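Fiber (Human adenovirus 26, PDB 6FJN) probably attaches the virion to a receptor on the host cell through the trimeric knob domain at the end of its fiber, the part modelled here. Local coordinates at residues T122-V128 against V138-F144; R1-W5 against A98-M102. One frame throughout, in Å; residues are numbered along the deposited sequence.

How the contacts relate
Contact 1 is core and contact 2 lies nearer the surface, where the chain begins; their centres are about 21 Å apart, and their nearest atoms, about 7 Å apart, do not touch. They hold different elements of the knob's beta sandwich. Contact 1 (122-128 with 138-144) pairs two neighbouring strands of the four-stranded sheet, whereas contact 2 (1-5 with 98-102) lays a loop against strand 3-5 of the six-stranded sheet. Their chemistry differs accordingly: seven backbone hydrogen bonds govern the hairpin, while the loop is held to its strand by one phenylalanine ring packed against a leucine and backbone oxygens. Tyr180, on strand 176-181, reaches residues of both.

Contact 1 (T122-V128 against V138-F144); sequences TKIISNV and VIITIAF
Seven backbone hydrogen bonds tie 122-128 to 138-144. Ile124 with Ile142, Ser126 with Ile140 and Val128 with Val138 are the hydrogen-bonded antiparallel pairs, each joined in both directions; Ile124 N to Ile142 O spans 2.8 Å. The seventh bond, Phe144 N to Thr122 O at 2.9 Å, extends the register to where the first strand begins. Between these pairs the CA atoms of Lys123, Ile125 and Asn127 face carbonyls across the ladder, Lys123 CA coming to 3.1 Å from Ile142 O.

On the face with Ile125, Thr141 and Ile139, Ile125 touches two neighbours. Ile125 CG1 lies alongside Thr141, 3.7 Å from Thr141 OG1. With CG1 beside the backbone N (chi1 -67°), Ile125 CG2 falls anti to that N and reaches Ile139 CG2 in the modelled conformer of Ile139. The extended chain of Lys123 crosses Thr141, Lys123 CD lying 3.9 Å from Thr141 CG2. On the other face Ile124 CD1 meets the edge of the Phe144 ring in its plane, 3.7 Å from Phe144 CE2, and Val128 CG1 lies 4.0 Å from Ile140 CG2. Phe144 also meets the rings of Tyr180 and Tyr108.

Ile124 and Ile142 bear on Phe178 of strand 176-181, so that their face looks into the sandwich. The face of Ile125 and Asn127 instead packs on Tyr129 of the second subunit, and Lys123 makes backbone hydrogen bonds to that subunit as well. The backbone ladder thus fixes the register of a hairpin whose two faces differ in chemistry: mostly branched aliphatic side chains, with Ser126 among them, face the other sheet, and a mixed polar and apolar surface serves the trimer interface.

Contact 2 (R1-W5 against A98-M102); sequences RRTLW and AVPFM
Leu4 and Phe101 are the closest residues across the contact by backbone, with CA atoms 8.0 Å apart; strand 3-5 meets a 3-10 turn here, in which Phe101 N bonds back to Ala98 O, and side chains must bridge the gap.

Leu4 points toward the turn and covers one face of the Phe101 ring. Leu4 CG stands 3.9 Å from the centroid of the Phe101 ring, 9° off the normal, a CH-pi contact over the middle of the ring. From there Leu4 CD1 reaches past the ring's root, 3.8 Å from Phe101 CG, and on to the methyl of Ala98, 4.0 Å between Leu4 CD1 and Ala98 CB. With chi1 at -67°, Phe101 sends its ring away from its own carbonyl carbon and toward the N-terminal strand. The far rim of the ring then meets backbone oxygens: Phe101 CZ lies 3.6 Å from Arg1 O, near the ring plane, and Phe101 CE2 lies 3.6 Å from Arg2 O. Carbonyl oxygens at an aromatic edge face the slightly positive ring hydrogens, so these approaches are probably mildly favourable. In the modelled conformer, Arg2 NH1 comes only to 4.3 Å from Pro100 CB.

Outside the two segments, Phe101 O accepts a hydrogen bond from Tyr180 OH, and Lys30 NZ is bonded to Pro100 O. Lys30, seen to bind L-glutamate in a structure of this protein, though none is bound to this chain here, also touches Phe101 and Arg2. Strand 3-5 runs between strands 22-31 and 83-86, pairing through Leu4 with Leu28 and through Thr3 with Arg85, while Thr3 and Trp5 pack on Ser33 of the third subunit.

Contact 1 (T122-V128 against V138-F144)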
loop_
_atom_site.group_PDB
_atom_site.type_symbol
_atom_site.label_atom_id
_atom_site.label_comp_id
_atom_site.label_asym_id
_atom_site.label_seq_id
_atom_site.Cartn_x
_atom_site.Cartn_y
_atom_site.Cartn_z
ATOM N N THR A 122 9.348 -12.534 3.170
ATOM C CA THR A 122 10.185 -11.676 4.021
ATOM C C THR A 122 10.562 -10.363 3.380
ATOM O O THR A 122 11.146 -9.530 4.088
ATOM C CB THR A 122 11.447 -12.415 4.479
ATOM O OG1 THR A 122 12.289 -12.682 3.368
ATOM C CG2 THR A 122 11.145 -13.687 5.258
ATOM N N LYS A 123 10.240 -10.173 2.107
ATOM C CA LYS A 123 10.549 -8.939 1.412
ATOM C C LYS A 123 9.288 -8.366 0.780
ATOM O O LYS A 123 8.357 -9.080 0.408
ATOM C CB LYS A 123 11.620 -9.148 0.348
ATOM C CG LYS A 123 12.976 -9.394 0.960
ATOM C CD LYS A 123 14.047 -9.673 -0.050
ATOM C CE LYS A 123 15.429 -9.806 0.552
ATOM N NZ LYS A 123 16.481 -10.027 -0.483
ATOM N N ILE A 124 9.340 -7.044 0.612
ATOM C CA ILE A 124 8.447 -6.256 -0.233
ATOM C C ILE A 124 9.312 -5.618 -1.294
ATOM O O ILE A 124 10.343 -5.013 -0.936
ATOM C CB ILE A 124 7.716 -5.158 0.554
ATOM C CG1 ILE A 124 6.900 -5.746 1.677
ATOM C CG2 ILE A 124 6.910 -4.282 -0.373
ATOM C CD1 ILE A 124 6.605 -4.685 2.720
ATOM N N ILE A 125 8.963 -5.737 -2.581
ATOM C CA ILE A 125 9.722 -5.076 -3.625
ATOM C C ILE A 125 8.757 -4.264 -4.447
ATOM O O ILE A 125 7.689 -4.791 -4.890
ATOM C CB ILE A 125 10.473 -6.084 -4.500
ATOM C CG1 ILE A 125 11.580 -6.764 -3.668
ATOM C CG2 ILE A 125 11.106 -5.409 -5.713
ATOM C CD1 ILE A 125 12.280 -7.911 -4.338
ATOM N N SER A 126 9.070 -3.009 -4.688
ATOM C CA SER A 126 8.229 -2.151 -5.538
ATOM C C SER A 126 9.087 -1.062 -6.112
ATOM O O SER A 126 10.342 -1.106 -6.011
ATOM C CB SER A 126 7.059 -1.617 -4.720
ATOM O OG SER A 126 6.080 -1.008 -5.551
ATOM N N ASN A 127 8.477 -0.069 -6.763
ATOM C CA ASN A 127 9.178 1.099 -7.243
ATOM C C ASN A 127 8.755 2.354 -6.518
ATOM O O ASN A 127 7.550 2.529 -6.229
ATOM C CB ASN A 127 8.910 1.329 -8.731
ATOM C CG ASN A 127 9.614 0.282 -9.580
ATOM O OD1 ASN A 127 10.791 0.367 -9.715
ATOM N ND2 ASN A 127 8.972 -0.840 -9.857
ATOM N N VAL A 128 9.725 3.215 -6.258
ATOM C CA VAL A 128 9.524 4.606 -5.882
ATOM C C VAL A 128 10.212 5.442 -6.970
ATOM O O VAL A 128 10.789 4.872 -7.906
ATOM C CB VAL A 128 10.040 4.915 -4.472
ATOM C CG1 VAL A 128 9.230 4.170 -3.442
ATOM C CG2 VAL A 128 11.537 4.600 -4.328
ATOM N N VAL A 138 13.102 3.815 -9.054
ATOM C CA VAL A 138 14.090 3.258 -8.150
ATOM C C VAL A 138 13.406 2.090 -7.483
ATOM O O VAL A 138 12.297 2.244 -6.939
ATOM C CB VAL A 138 14.531 4.303 -7.127
ATOM C CG1 VAL A 138 15.390 3.678 -6.026
ATOM C CG2 VAL A 138 15.271 5.453 -7.774
ATOM N N ILE A 139 14.065 0.949 -7.381
ATOM C CA ILE A 139 13.448 -0.223 -6.768
ATOM C C ILE A 139 13.659 -0.044 -5.270
ATOM O O ILE A 139 14.774 0.295 -4.822
ATOM C CB ILE A 139 14.113 -1.508 -7.287
ATOM C CG1 ILE A 139 14.151 -1.532 -8.831
ATOM C CG2 ILE A 139 13.438 -2.728 -6.740
ATOM C CD1 ILE A 139 15.098 -2.586 -9.351
ATOM N N ILE A 140 12.598 -0.211 -4.533
ATOM C CA ILE A 140 12.700 -0.307 -3.076
ATOM C C ILE A 140 12.494 -1.772 -2.687
ATOM O O ILE A 140 11.535 -2.418 -3.129
ATOM C CB ILE A 140 11.707 0.602 -2.347
ATOM C CG1 ILE A 140 11.980 0.593 -0.849
ATOM C CG2 ILE A 140 10.241 0.344 -2.674
ATOM C CD1 ILE A 140 11.147 1.575 -0.045
ATOM N N THR A 141 13.412 -2.284 -1.858
ATOM C CA THR A 141 13.273 -3.616 -1.273
ATOM C C THR A 141 13.235 -3.435 0.232
ATOM O O THR A 141 14.240 -2.928 0.815
ATOM C CB THR A 141 14.439 -4.526 -1.629
ATOM O OG1 THR A 141 14.524 -4.667 -3.055
ATOM C CG2 THR A 141 14.225 -5.911 -1.039
ATOM N N ILE A 142 12.149 -3.812 0.870
ATOM C CA ILE A 142 12.039 -3.806 2.329
ATOM C C ILE A 142 12.166 -5.238 2.782
ATOM O O ILE A 142 11.445 -6.097 2.282
ATOM C CB ILE A 142 10.746 -3.186 2.816
ATOM C CG1 ILE A 142 10.510 -1.831 2.137
ATOM C CG2 ILE A 142 10.781 -3.058 4.329
ATOM C CD1 ILE A 142 9.234 -1.129 2.537
ATOM N N ALA A 143 13.067 -5.515 3.734
ATOM C CA ALA A 143 13.276 -6.870 4.218
ATOM C C ALA A 143 13.113 -6.928 5.699
ATOM O O ALA A 143 13.622 -6.058 6.424
ATOM C CB ALA A 143 14.656 -7.403 3.821
ATOM N N PHE A 144 12.454 -7.985 6.177
ATOM C CA PHE A 144 12.149 -8.156 7.587
ATOM C C PHE A 144 12.928 -9.307 8.183
ATOM O O PHE A 144 12.851 -10.450 7.704
ATOM C CB PHE A 144 10.644 -8.426 7.752
ATOM C CG PHE A 144 9.813 -7.289 7.202
ATOM C CD1 PHE A 144 9.742 -6.072 7.859
ATOM C CD2 PHE A 144 9.140 -7.402 6.012
ATOM C CE1 PHE A 144 9.060 -5.004 7.345
ATOM C CE2 PHE A 144 8.428 -6.315 5.481
ATOM C CZ PHE A 144 8.420 -5.126 6.164
#

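Contact 2 (R1-W5 against A98-M102)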
loop_
_atom_site.group_PDB
_atom_site.type_symbol
_atom_site.label_atom_id
_atom_site.label_comp_id
_atom_site.label_asym_id
_atom_site.label_seq_id
_atom_site.Cartn_x
_atom_site.Cartn_y
_atom_site.Cartn_z
ATOM N N ARG A 1 1.680 3.569 23.439
ATOM C CA ARG A 1 1.621 4.497 22.266
ATOM C C ARG A 1 1.807 3.767 20.928
ATOM O O ARG A 1 2.474 2.735 20.833
ATOM C CB ARG A 1 2.541 5.703 22.463
ATOM C CG ARG A 1 2.114 6.960 21.696
ATOM C CD ARG A 1 2.926 7.176 20.408
ATOM N NE ARG A 1 2.138 7.448 19.197
ATOM C CZ ARG A 1 1.217 8.396 19.024
ATOM N NH1 ARG A 1 0.958 9.303 19.953
ATOM N NH2 ARG A 1 0.598 8.475 17.840
ATOM N N ARG A 2 1.119 4.290 19.918
ATOM C CA ARG A 2 0.831 3.566 18.689
ATOM C C ARG A 2 1.607 4.005 17.478
ATOM O O ARG A 2 1.454 3.364 16.477
ATOM C CB ARG A 2 -0.669 3.574 18.340
ATOM C CG ARG A 2 -1.530 2.476 18.988
ATOM C CD ARG A 2 -0.920 1.861 20.249
ATOM N NE ARG A 2 -0.560 0.437 20.132
ATOM C CZ ARG A 2 -0.040 -0.271 21.142
ATOM N NH1 ARG A 2 0.261 -1.564 21.012
ATOM N NH2 ARG A 2 0.177 0.318 22.301
ATOM N N THR A 3 2.482 5.006 17.557
ATOM C CA THR A 3 3.353 5.349 16.424
ATOM C C THR A 3 4.800 5.470 16.890
ATOM O O THR A 3 5.125 6.177 17.853
ATOM C CB THR A 3 2.860 6.578 15.599
ATOM O OG1 THR A 3 1.693 6.200 14.796
ATOM C CG2 THR A 3 3.916 7.090 14.702
ATOM N N LEU A 4 5.701 4.794 16.194
ATOM C CA LEU A 4 7.151 5.007 16.304
ATOM C C LEU A 4 7.582 5.741 15.055
ATOM O O LEU A 4 7.176 5.350 13.926
ATOM C CB LEU A 4 7.906 3.716 16.309
ATOM C CG LEU A 4 8.029 2.803 17.470
ATOM C CD1 LEU A 4 8.947 1.638 17.092
ATOM C CD2 LEU A 4 8.625 3.588 18.608
ATOM N N TRP A 5 8.380 6.806 15.185
ATOM C CA TRP A 5 8.778 7.511 13.993
ATOM C C TRP A 5 10.083 8.243 14.167
ATOM O O TRP A 5 10.652 8.370 15.272
ATOM C CB TRP A 5 7.658 8.445 13.550
ATOM C CG TRP A 5 7.358 9.667 14.353
ATOM C CD1 TRP A 5 7.846 10.051 15.555
ATOM C CD2 TRP A 5 6.467 10.691 13.918
ATOM N NE1 TRP A 5 7.303 11.277 15.905
ATOM C CE2 TRP A 5 6.438 11.667 14.915
ATOM C CE3 TRP A 5 5.644 10.853 12.793
ATOM C CZ2 TRP A 5 5.664 12.833 14.787
ATOM C CZ3 TRP A 5 4.856 11.975 12.693
ATOM C CH2 TRP A 5 4.892 12.956 13.654
ATOM N N ALA A 98 9.387 -1.821 22.422
ATOM C CA ALA A 98 8.629 -1.717 21.192
ATOM C C ALA A 98 8.431 -3.063 20.482
ATOM O O ALA A 98 8.323 -3.104 19.267
ATOM C CB ALA A 98 9.341 -0.734 20.319
ATOM N N VAL A 99 8.357 -4.159 21.253
ATOM C CA VAL A 99 8.173 -5.471 20.678
ATOM C C VAL A 99 6.910 -5.518 19.749
ATOM O O VAL A 99 6.955 -6.124 18.727
ATOM C CB VAL A 99 8.222 -6.587 21.731
ATOM C CG1 VAL A 99 7.934 -7.933 21.083
ATOM C CG2 VAL A 99 9.615 -6.638 22.335
ATOM N N PRO A 100 5.794 -4.849 20.153
ATOM C CA PRO A 100 4.612 -4.880 19.279
ATOM C C PRO A 100 4.778 -4.228 17.916
ATOM O O PRO A 100 3.848 -4.356 17.089
ATOM C CB PRO A 100 3.535 -4.189 20.099
ATOM C CG PRO A 100 3.990 -4.449 21.531
ATOM C CD PRO A 100 5.483 -4.225 21.449
ATOM N N PHE A 101 5.878 -3.528 17.686
ATOM C CA PHE A 101 6.208 -2.952 16.362
ATOM C C PHE A 101 7.174 -3.810 15.602
ATOM O O PHE A 101 7.485 -3.494 14.463
ATOM C CB PHE A 101 6.809 -1.563 16.517
ATOM C CG PHE A 101 5.844 -0.543 17.040
ATOM C CD1 PHE A 101 5.527 -0.466 18.374
ATOM C CD2 PHE A 101 5.210 0.341 16.171
ATOM C CE1 PHE A 101 4.615 0.465 18.850
ATOM C CE2 PHE A 101 4.316 1.261 16.653
ATOM C CZ PHE A 101 4.030 1.325 17.961
ATOM N N MET A 102 7.689 -4.882 16.212
ATOM C CA MET A 102 8.738 -5.648 15.559
ATOM C C MET A 102 8.130 -6.625 14.550
ATOM O O MET A 102 7.006 -7.104 14.720
ATOM C CB MET A 102 9.563 -6.415 16.582
ATOM C CG MET A 102 10.391 -5.510 17.449
ATOM S SD MET A 102 11.627 -4.553 16.518
ATOM C CE MET A 102 10.887 -2.913 16.448
#